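Local atomic coordinates of fructokinase (Vibrio cholerae serotype O1, PDB entry 5EYN), a protein that catalyses the phosphorylation of fructose by ATP, as a fructokinase of the PfkB carbohydrate kinase family. Residues 25-30 with 74-79; 65-70 with 88-93. All blocks are in the same frame, centred on the assembly; numbering follows the deposited sequence.

Contact 1 of 2, residues 25-30 with 74-79. With FRU (beta-D-fructofuranose), chain B.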
loop_
_atom_site.group_PDB
_atom_site.type_symbol
_atom_site.label_atom_id
_atom_site.label_comp_id
_atom_site.label_asym_id
_atom_site.label_seq_id
_atom_site.Cartn_x
_atom_site.Cartn_y
_atom_site.Cartn_z
ATOM N N GLY A 25 -7.000 16.539 5.683
ATOM C CA GLY A 25 -6.334 15.953 4.539
ATOM C C GLY A 25 -5.958 14.522 4.805
ATOM O O GLY A 25 -6.749 13.762 5.362
ATOM N N ASP A 26 -4.744 14.168 4.413
ATOM C CA ASP A 26 -4.290 12.783 4.417
ATOM C C ASP A 26 -3.393 12.448 5.584
ATOM O O ASP A 26 -2.320 13.006 5.715
ATOM C CB ASP A 26 -3.570 12.443 3.108
ATOM C CG ASP A 26 -2.357 13.326 2.814
ATOM O OD1 ASP A 26 -1.312 12.755 2.373
ATOM O OD2 ASP A 26 -2.435 14.574 2.957
ATOM N N ALA A 27 -3.876 11.538 6.414
ATOM C CA ALA A 27 -3.040 10.812 7.354
ATOM C C ALA A 27 -2.562 9.555 6.633
ATOM O O ALA A 27 -3.356 8.848 6.020
ATOM C CB ALA A 27 -3.827 10.469 8.608
ATOM N N VAL A 28 -1.262 9.291 6.662
ATOM C CA VAL A 28 -0.699 8.230 5.857
ATOM C C VAL A 28 0.317 7.447 6.642
ATOM O O VAL A 28 0.902 7.957 7.591
ATOM C CB VAL A 28 -0.006 8.760 4.601
ATOM C CG1 VAL A 28 -0.769 9.928 3.963
ATOM C CG2 VAL A 28 1.410 9.128 4.845
ATOM N N VAL A 29 0.523 6.207 6.232
ATOM C CA VAL A 29 1.668 5.453 6.716
ATOM C C VAL A 29 2.796 5.576 5.709
ATOM O O VAL A 29 2.658 5.186 4.543
ATOM C CB VAL A 29 1.321 3.971 7.014
ATOM C CG1 VAL A 29 2.576 3.158 7.244
ATOM C CG2 VAL A 29 0.399 3.882 8.222
ATOM N N ASP A 30 3.902 6.158 6.174
ATOM C CA ASP A 30 5.127 6.255 5.404
ATOM C C ASP A 30 5.996 5.034 5.723
ATOM O O ASP A 30 6.375 4.790 6.880
ATOM C CB ASP A 30 5.919 7.517 5.770
ATOM C CG ASP A 30 5.288 8.811 5.272
ATOM O OD1 ASP A 30 4.603 8.809 4.229
ATOM O OD2 ASP A 30 5.562 9.853 5.913
ATOM N N ARG A 74 -6.268 2.704 11.683
ATOM C CA ARG A 74 -6.377 2.625 13.132
ATOM C C ARG A 74 -5.065 3.058 13.776
ATOM O O ARG A 74 -5.071 3.672 14.838
ATOM C CB ARG A 74 -6.771 1.222 13.571
ATOM C CG ARG A 74 -8.213 0.909 13.238
ATOM C CD ARG A 74 -8.661 -0.405 13.837
ATOM N NE ARG A 74 -8.180 -1.538 13.059
ATOM C CZ ARG A 74 -8.770 -2.001 11.957
ATOM N NH1 ARG A 74 -9.874 -1.427 11.490
ATOM N NH2 ARG A 74 -8.255 -3.038 11.315
ATOM N N PHE A 75 -3.944 2.751 13.130
ATOM C CA PHE A 75 -2.640 3.189 13.616
ATOM C C PHE A 75 -2.548 4.710 13.587
ATOM O O PHE A 75 -1.997 5.316 14.495
ATOM C CB PHE A 75 -1.548 2.560 12.761
ATOM C CG PHE A 75 -0.162 3.070 13.039
ATOM C CD1 PHE A 75 0.489 2.766 14.221
ATOM C CD2 PHE A 75 0.499 3.830 12.096
ATOM C CE1 PHE A 75 1.772 3.221 14.447
ATOM C CE2 PHE A 75 1.788 4.273 12.316
ATOM C CZ PHE A 75 2.417 3.972 13.498
ATOM N N MET A 76 -3.099 5.339 12.556
ATOM C CA MET A 76 -3.072 6.800 12.497
ATOM C C MET A 76 -4.006 7.429 13.537
ATOM O O MET A 76 -3.663 8.440 14.157
ATOM C CB MET A 76 -3.358 7.332 11.085
ATOM C CG MET A 76 -2.233 6.979 10.104
ATOM S SD MET A 76 -0.583 7.418 10.695
ATOM C CE MET A 76 -0.710 9.170 10.833
ATOM N N GLN A 77 -5.175 6.827 13.747
ATOM C CA GLN A 77 -6.039 7.272 14.840
ATOM C C GLN A 77 -5.304 7.175 16.170
ATOM O O GLN A 77 -5.352 8.104 16.987
ATOM C CB GLN A 77 -7.312 6.431 14.902
ATOM C CG GLN A 77 -8.253 6.803 16.036
ATOM C CD GLN A 77 -9.427 5.843 16.151
ATOM O OE1 GLN A 77 -9.265 4.623 16.054
ATOM N NE2 GLN A 77 -10.623 6.393 16.344
ATOM N N GLN A 78 -4.647 6.045 16.399
ATOM C CA GLN A 78 -3.915 5.836 17.651
ATOM C C GLN A 78 -2.810 6.876 17.810
ATOM O O GLN A 78 -2.571 7.397 18.902
ATOM C CB GLN A 78 -3.292 4.432 17.688
ATOM C CG GLN A 78 -2.647 4.087 19.027
ATOM C CD GLN A 78 -3.659 4.107 20.147
ATOM O OE1 GLN A 78 -4.659 3.390 20.104
ATOM N NE2 GLN A 78 -3.421 4.941 21.149
ATOM N N THR A 79 -2.122 7.162 16.714
ATOM C CA THR A 79 -1.033 8.118 16.738
ATOM C C THR A 79 -1.552 9.503 17.125
ATOM O O THR A 79 -1.005 10.161 18.010
ATOM C CB THR A 79 -0.309 8.189 15.373
ATOM O OG1 THR A 79 0.311 6.929 15.073
ATOM C CG2 THR A 79 0.746 9.286 15.357
HETATM C C1 FRU B . 1.921 13.209 1.759
HETATM C C2 FRU B . 3.360 13.052 2.231
HETATM C C3 FRU B . 3.625 12.009 3.298
HETATM C C4 FRU B . 4.668 12.616 4.177
HETATM C C5 FRU B . 4.392 14.069 4.015
HETATM C C6 FRU B . 5.615 14.948 4.113
HETATM O O1 FRU B . 1.108 13.715 2.772
HETATM O O2 FRU B . 4.114 12.745 1.098
HETATM O O3 FRU B . 3.979 10.819 2.661
HETATM O O4 FRU B . 4.555 12.259 5.513
HETATM O O5 FRU B . 3.758 14.276 2.764
HETATM O O6 FRU B . 5.291 16.304 3.932
#
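Met76 sets its CG anti to its own carbonyl carbon (chi1 -67°), and bends at chi2 and chi3 then place SD and CE; Phe75 puts CG anti to the backbone N (chi1 172°). The folded Met76 chain lies against Ala27 CB and the carbonyl of Val28: Ala27 CB is 4.0 Å from both Met76 CB and Met76 CE, and Met76 SD sits 3.5 Å from Val28 O. No hydrogen bond joins the two segments, so the contact is one of apolar side chains with a thioether resting on a backbone carbonyl. Next to it, Val29 CG2 comes to 3.9 Å from Phe75 CD2, the two side chains crossing at about a right angle. On the ring's own helix, Thr79 OG1 stands over the centre of one Phe75 face, and it also donates to Phe75 O at 2.9 Å, reaching that oxygen from the face of the carbonyl plane opposite to Thr79 N. The axes of strand 28-30 and helix 74-79 make an angle of 95° and approach to 8.8 Å. This is the place where, in the ribokinase-like fold, the chain passes from the strand that comes first in the chain, 21-24, inside the large sheet, into the smaller sheet built on strands 28-33, 38-44, 99-103 and 113-115; helix 71-82 packs against that passage, and Pro43 touches both Phe75 and Met76. Away from the helix, the same segment carries residues that bind fructose. Asp26 OD1 accepts from FRU O1 at 2.6 Å, while Asp30 takes two adjacent hydroxyls, FRU O3 on OD1 and FRU O4 on OD2. Between these carboxylates, Val28 points its CB away from the helix and brings CG2 to 3.8 Å from FRU O3.

Contact 2 of 2, residues 65-70 with 88-93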
loop_
_atom_site.group_PDB
_atom_site.type_symbol
_atom_site.label_atom_id
_atom_site.label_comp_id
_atom_site.label_asym_id
_atom_site.label_seq_id
_atom_site.Cartn_x
_atom_site.Cartn_y
_atom_site.Cartn_z
ATOM N N GLY A 65 -10.954 14.423 8.754
ATOM C CA GLY A 65 -10.649 13.759 7.507
ATOM C C GLY A 65 -11.058 12.305 7.559
ATOM O O GLY A 65 -11.714 11.862 8.506
ATOM N N ARG A 66 -10.692 11.571 6.515
ATOM C CA ARG A 66 -10.975 10.146 6.432
ATOM C C ARG A 66 -9.709 9.342 6.259
ATOM O O ARG A 66 -8.842 9.683 5.455
ATOM C CB ARG A 66 -11.867 9.812 5.245
ATOM C CG ARG A 66 -13.250 10.377 5.342
ATOM C CD ARG A 66 -14.163 9.885 4.244
ATOM N NE ARG A 66 -15.475 10.471 4.450
ATOM C CZ ARG A 66 -16.627 9.815 4.429
ATOM N NH1 ARG A 66 -16.671 8.509 4.185
ATOM N NH2 ARG A 66 -17.754 10.480 4.638
ATOM N N VAL A 67 -9.627 8.262 7.022
ATOM C CA VAL A 67 -8.697 7.180 6.737
ATOM C C VAL A 67 -9.494 5.918 6.451
ATOM O O VAL A 67 -10.720 5.935 6.469
ATOM C CB VAL A 67 -7.731 6.932 7.905
ATOM C CG1 VAL A 67 -6.756 8.097 8.038
ATOM C CG2 VAL A 67 -8.496 6.673 9.204
ATOM N N GLY A 68 -8.805 4.828 6.149
ATOM C CA GLY A 68 -9.493 3.589 5.883
ATOM C C GLY A 68 -9.748 2.783 7.133
ATOM O O GLY A 68 -9.064 2.951 8.141
ATOM N N ASN A 69 -10.746 1.911 7.052
ATOM C CA ASN A 69 -11.022 0.933 8.087
ATOM C C ASN A 69 -10.067 -0.230 7.901
ATOM O O ASN A 69 -10.430 -1.280 7.365
ATOM C CB ASN A 69 -12.467 0.464 7.985
ATOM C CG ASN A 69 -12.874 -0.414 9.140
ATOM O OD1 ASN A 69 -12.123 -0.590 10.098
ATOM N ND2 ASN A 69 -14.075 -0.975 9.059
ATOM N N ASP A 70 -8.829 -0.006 8.320
ATOM C CA ASP A 70 -7.754 -0.965 8.144
ATOM C C ASP A 70 -6.723 -0.690 9.223
ATOM O O ASP A 70 -6.814 0.320 9.933
ATOM C CB ASP A 70 -7.145 -0.867 6.734
ATOM C CG ASP A 70 -6.865 0.556 6.309
ATOM O OD1 ASP A 70 -7.398 0.975 5.259
ATOM O OD2 ASP A 70 -6.108 1.256 7.006
ATOM N N GLN A 88 -11.667 13.493 17.064
ATOM C CA GLN A 88 -13.082 13.140 17.052
ATOM C C GLN A 88 -13.652 13.133 15.626
ATOM O O GLN A 88 -14.574 12.379 15.321
ATOM C CB GLN A 88 -13.880 14.130 17.910
ATOM C CG GLN A 88 -13.301 14.412 19.303
ATOM C CD GLN A 88 -13.421 13.243 20.264
ATOM O OE1 GLN A 88 -12.969 12.126 19.982
ATOM N NE2 GLN A 88 -14.021 13.502 21.421
ATOM N N HIS A 89 -13.109 13.984 14.763
ATOM C CA HIS A 89 -13.605 14.115 13.395
ATOM C C HIS A 89 -12.734 13.395 12.363
ATOM O O HIS A 89 -12.799 13.680 11.169
ATOM C CB HIS A 89 -13.747 15.585 13.032
ATOM C CG HIS A 89 -14.694 16.319 13.924
ATOM N ND1 HIS A 89 -16.060 16.184 13.823
ATOM C CD2 HIS A 89 -14.473 17.163 14.957
ATOM C CE1 HIS A 89 -16.641 16.924 14.749
ATOM N NE2 HIS A 89 -15.698 17.525 15.454
ATOM N N LEU A 90 -11.924 12.458 12.831
ATOM C CA LEU A 90 -11.261 11.526 11.940
ATOM C C LEU A 90 -12.169 10.326 11.769
ATOM O O LEU A 90 -12.471 9.614 12.723
ATOM C CB LEU A 90 -9.930 11.086 12.518
ATOM C CG LEU A 90 -9.189 10.038 11.700
ATOM C CD1 LEU A 90 -8.824 10.604 10.335
ATOM C CD2 LEU A 90 -7.956 9.569 12.458
ATOM N N HIS A 91 -12.632 10.119 10.552
ATOM C CA HIS A 91 -13.586 9.064 10.277
ATOM C C HIS A 91 -12.955 7.968 9.473
ATOM O O HIS A 91 -11.988 8.187 8.754
ATOM C CB HIS A 91 -14.749 9.608 9.464
ATOM C CG HIS A 91 -15.420 10.782 10.091
ATOM N ND1 HIS A 91 -16.190 10.679 11.229
ATOM C CD2 HIS A 91 -15.426 12.089 9.749
ATOM C CE1 HIS A 91 -16.649 11.874 11.557
ATOM N NE2 HIS A 91 -16.204 12.746 10.670
ATOM N N PHE A 92 -13.555 6.792 9.560
ATOM C CA PHE A 92 -13.140 5.674 8.746
ATOM C C PHE A 92 -14.071 5.571 7.558
ATOM O O PHE A 92 -15.289 5.434 7.721
ATOM C CB PHE A 92 -13.144 4.407 9.599
ATOM C CG PHE A 92 -12.193 4.488 10.750
ATOM C CD1 PHE A 92 -10.893 4.040 10.612
ATOM C CD2 PHE A 92 -12.576 5.070 11.944
ATOM C CE1 PHE A 92 -10.001 4.134 11.654
ATOM C CE2 PHE A 92 -11.682 5.166 13.002
ATOM C CZ PHE A 92 -10.393 4.700 12.853
ATOM N N ASP A 93 -13.510 5.692 6.363
ATOM C CA ASP A 93 -14.289 5.456 5.154
ATOM C C ASP A 93 -14.672 3.987 5.092
ATOM O O ASP A 93 -13.864 3.116 5.438
ATOM C CB ASP A 93 -13.488 5.818 3.907
ATOM C CG ASP A 93 -14.335 5.807 2.658
ATOM O OD1 ASP A 93 -14.990 6.831 2.389
ATOM O OD2 ASP A 93 -14.360 4.777 1.953
HETATM O O HOH W 1 -12.099 1.475 4.443
#
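Arg66 and Asp93 meet through a salt bridge, Arg66 NH1 to Asp93 OD1 at 3.0 Å, bent to an N-H...O angle of 136°. NH1 meets the carboxylate oxygen on its anti side, 34° out of the carboxylate plane, and the guanidinium and carboxylate planes stand 59° apart. Arg66 reaches Asp93 with its chain extended from CG to NE, and Asp93 sets CG anti to its backbone N. On the opposite face of the sheet, Val67 CG1 packs on Leu90 CD1 at 4.0 Å, while Val67 CG2 lies beside Phe92 CD1, the two side chains pointing the same way. The edge of the Phe92 ring also faces Gly68 O, 3.3 Å from Phe92 CD1. A parallel ladder positions these groups: Gly65 pairs with Leu90, Arg66 with His91 and Val67 with Phe92. Its bonds run from Gly65 N to His89 O, His91 N to Gly65 O (2.8 Å), Val67 N to His91 O and Asp93 N to Val67 O. Beyond the ladder a water bridges Asn69 N and Asp93 O. Further out, Leu90 and Phe92 lean on helix 71-82, the crossover of this beta-alpha-beta unit, whose N-cap is Asp70. Asp93 OD2 is also held by the backbone N of Val95 and His96. Two acids, Asp129 at NE and Asp93 at NH1, probably balance the charge of Arg66, and the bent, out-of-plane bond to Asp93 is probably weaker than that to Asp129.

How the contacts relate
From the N terminus, residues 25-30 lead out of strand 21-24 into strand 28-33 of the smaller sheet. The chain then runs through strand 38-44 and helix 46-56 to strand 61-68, where contact 2 begins, and on into helix 71-82, where contact 1 closes its loop of 43 residues. Strand 86-93 follows and closes contact 2 over 17 residues. The segments alternate, so the two loops cross. Contact 1 ties the helix to the passage between the sheets; contact 2 joins the outermost strand of the large sheet within this chain to its neighbour. Their centres are 9 Å apart, and Ala27 CB meets Val67 CG1 at 3.8 Å.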